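DMATS type aromatic prenyltransferase (Streptomyces coelicolor, PDB 6ZS0) probably catalyses transfer of a dimethylallyl group to C5 of the tryptophan indole, using an ABBA-barrel prenyltransferase fold. Local coordinates at residues L47-P52 with E346-V350. Coordinates in Å, arbitrary orientation, origin at the centre of the assembly. Numbering follows the deposited sequence.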
ATOM      1  N   LEU A  47     -20.643  -0.638 -11.027  1.00 19.04           N
ATOM      2  CA  LEU A  47     -20.497  -1.142  -9.632  1.00 19.64           C
ATOM      3  C   LEU A  47     -21.626  -2.118  -9.296  1.00 20.03           C
ATOM      4  O   LEU A  47     -21.500  -2.815  -8.301  1.00 20.26           O
ATOM      5  CB  LEU A  47     -20.459   0.036  -8.656  1.00 20.56           C
ATOM      6  CG  LEU A  47     -19.163   0.869  -8.649  1.00 20.97           C
ATOM      7  CD1 LEU A  47     -19.196   1.863  -7.512  1.00 21.91           C
ATOM      8  CD2 LEU A  47     -17.910   0.028  -8.543  1.00 21.13           C
ATOM      9  N   SER A  48     -22.669  -2.192 -10.117  1.00 20.65           N
ATOM     10  CA  SER A  48     -23.797  -3.135  -9.954  1.00 21.18           C
ATOM     11  C   SER A  48     -23.358  -4.553 -10.315  1.00 21.45           C
ATOM     12  O   SER A  48     -24.110  -5.487  -9.968  1.00 21.68           O
ATOM     13  CB  SER A  48     -24.980  -2.710 -10.762  1.00 21.37           C
ATOM     14  OG  SER A  48     -24.627  -2.632 -12.114  1.00 21.41           O
ATOM     15  N   LEU A  49     -22.242  -4.708 -11.036  1.00 20.41           N
ATOM     16  CA  LEU A  49     -21.668  -6.031 -11.353  1.00 21.16           C
ATOM     17  C   LEU A  49     -20.803  -6.493 -10.181  1.00 21.03           C
ATOM     18  O   LEU A  49     -20.269  -5.640  -9.438  1.00 20.03           O
ATOM     19  CB  LEU A  49     -20.831  -5.974 -12.633  1.00 21.50           C
ATOM     20  CG  LEU A  49     -21.539  -5.550 -13.924  1.00 22.37           C
ATOM     21  CD1 LEU A  49     -20.723  -5.958 -15.129  1.00 22.79           C
ATOM     22  CD2 LEU A  49     -22.918  -6.114 -14.040  1.00 24.00           C
ATOM     23  N   ALA A  50     -20.677  -7.802 -10.013  1.00 22.14           N
ATOM     24  CA  ALA A  50     -19.696  -8.401  -9.076  1.00 22.69           C
ATOM     25  C   ALA A  50     -18.323  -7.801  -9.353  1.00 22.72           C
ATOM     26  O   ALA A  50     -18.033  -7.401 -10.479  1.00 20.79           O
ATOM     27  CB  ALA A  50     -19.678  -9.896  -9.247  1.00 23.25           C
ATOM     28  N   PRO A  51     -17.403  -7.778  -8.366  1.00 23.89           N
ATOM     29  CA  PRO A  51     -16.025  -7.378  -8.631  1.00 24.68           C
ATOM     30  C   PRO A  51     -15.403  -8.267  -9.710  1.00 27.00           C
ATOM     31  O   PRO A  51     -15.692  -9.465  -9.750  1.00 25.94           O
ATOM     32  CB  PRO A  51     -15.298  -7.562  -7.289  1.00 25.35           C
ATOM     33  CG  PRO A  51     -16.400  -7.720  -6.256  1.00 24.99           C
ATOM     34  CD  PRO A  51     -17.625  -8.208  -6.979  1.00 25.00           C
ATOM     35  N   PRO A  52     -14.554  -7.714 -10.615  1.00 29.19           N
ATOM     36  CA  PRO A  52     -14.153  -8.408 -11.852  1.00 31.03           C
ATOM     37  C   PRO A  52     -13.282  -9.664 -11.677  1.00 34.05           C
ATOM     38  O   PRO A  52     -13.414 -10.610 -12.467  1.00 35.34           O
ATOM     39  CB  PRO A  52     -13.353  -7.343 -12.623  1.00 30.74           C
ATOM     40  CG  PRO A  52     -12.905  -6.371 -11.558  1.00 30.20           C
ATOM     41  CD  PRO A  52     -13.996  -6.360 -10.520  1.00 29.37           C
ATOM     42  N   GLU A 346     -13.742   0.765  -0.773  1.00 17.00           N
ATOM     43  CA  GLU A 346     -15.060   0.159  -0.416  1.00 18.14           C
ATOM     44  C   GLU A 346     -16.071   0.404  -1.547  1.00 17.51           C
ATOM     45  O   GLU A 346     -17.250   0.624  -1.277  1.00 17.50           O
ATOM     46  CB  GLU A 346     -15.457   0.639   0.989  1.00 20.21           C
ATOM     47  CG  GLU A 346     -14.505   0.067   2.046  1.00 22.31           C
ATOM     48  CD  GLU A 346     -14.972   0.026   3.486  1.00 24.79           C
ATOM     49  OE1 GLU A 346     -16.112   0.388   3.738  1.00 27.03           O
ATOM     50  OE2 GLU A 346     -14.167  -0.373   4.350  1.00 27.42           O
ATOM     51  N   ALA A 347     -15.643   0.230  -2.789  1.00 17.18           N
ATOM     52  CA  ALA A 347     -16.524   0.346  -3.966  1.00 17.31           C
ATOM     53  C   ALA A 347     -17.581  -0.761  -3.941  1.00 17.91           C
ATOM     54  O   ALA A 347     -18.597  -0.602  -4.668  1.00 17.73           O
ATOM     55  CB  ALA A 347     -15.722   0.270  -5.236  1.00 17.32           C
ATOM     56  N   TYR A 348     -17.329  -1.865  -3.229  1.00 18.09           N
ATOM     57  CA  TYR A 348     -18.226  -3.045  -3.204  1.00 19.16           C
ATOM     58  C   TYR A 348     -18.790  -3.227  -1.800  1.00 20.94           C
ATOM     59  O   TYR A 348     -19.280  -4.314  -1.508  1.00 21.84           O
ATOM     60  CB  TYR A 348     -17.470  -4.245  -3.748  1.00 18.96           C
ATOM     61  CG  TYR A 348     -17.118  -4.111  -5.197  1.00 18.71           C
ATOM     62  CD1 TYR A 348     -18.112  -4.099  -6.174  1.00 18.57           C
ATOM     63  CD2 TYR A 348     -15.807  -3.946  -5.609  1.00 18.68           C
ATOM     64  CE1 TYR A 348     -17.793  -3.959  -7.514  1.00 18.37           C
ATOM     65  CE2 TYR A 348     -15.477  -3.829  -6.945  1.00 18.88           C
ATOM     66  CZ  TYR A 348     -16.472  -3.837  -7.910  1.00 18.50           C
ATOM     67  OH  TYR A 348     -16.143  -3.691  -9.224  1.00 18.59           O
ATOM     68  N   THR A 349     -18.743  -2.194  -0.976  1.00 21.93           N
ATOM     69  CA  THR A 349     -19.290  -2.231   0.399  1.00 23.96           C
ATOM     70  C   THR A 349     -20.419  -1.203   0.449  1.00 26.94           C
ATOM     71  O   THR A 349     -20.120  -0.014   0.657  1.00 27.56           O
ATOM     72  CB  THR A 349     -18.159  -2.059   1.420  1.00 23.76           C
ATOM     73  OG1 THR A 349     -17.140  -3.019   1.087  1.00 22.63           O
ATOM     74  CG2 THR A 349     -18.609  -2.278   2.844  1.00 24.46           C
ATOM     75  N   VAL A 350     -21.646  -1.671   0.176  1.00 30.65           N
ATOM     76  CA  VAL A 350     -22.874  -0.839  -0.028  1.00 32.51           C
ATOM     77  C   VAL A 350     -23.913  -1.230   1.020  1.00 34.63           C
ATOM     78  O   VAL A 350     -24.042  -2.439   1.297  1.00 34.25           O
ATOM     79  CB  VAL A 350     -23.457  -1.019  -1.446  1.00 33.20           C
TER
HETATM   80  O   HOH W   1     -20.881  -2.002  -5.757  1.00 25.62           O
HETATM   81  O   HOH W   2     -18.229  -4.248 -10.754  1.00 15.90           O
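Tyr348 sits in a type I turn from Glu346 to Thr349, just past the last barrel strand, 338-344, and its m rotamer (chi1 -66°) sends the phenol into the curve of segment 47-52. Pro51 suits one ring face: its CG lies 3.8 Å from the Tyr348 ring centroid, 9° off the normal, a CH-pi contact made by the conformationally restricted, puckered (C-gamma exo) pyrrolidine. Leu47, in the mt rotamer, reaches with CD2 to Ala347 CB (4.0 Å) and Tyr348 CE1 (4.1 Å); the small methyl of Ala347 lets the leucine come close, and Leu6 and Phe9 of helix 6-20 extend this apolar patch. Polar links run through water. Water 1 donates to Leu47 O (2.7 Å) and Ala347 O (2.9 Å), while water 2 lies 2.8 Å from Leu49 O and 2.6 Å from Tyr348 OH and links the two. Asp60 OD2 accepts from Tyr348 N and also hydrogen-bonds Thr349 OG1, joining the turn to the loop that leads to strand 64-70. The chemistry thus implies a partly hydrated surface joint, in which tyrosine serves as an apolar platform while its hydroxyl binds a water.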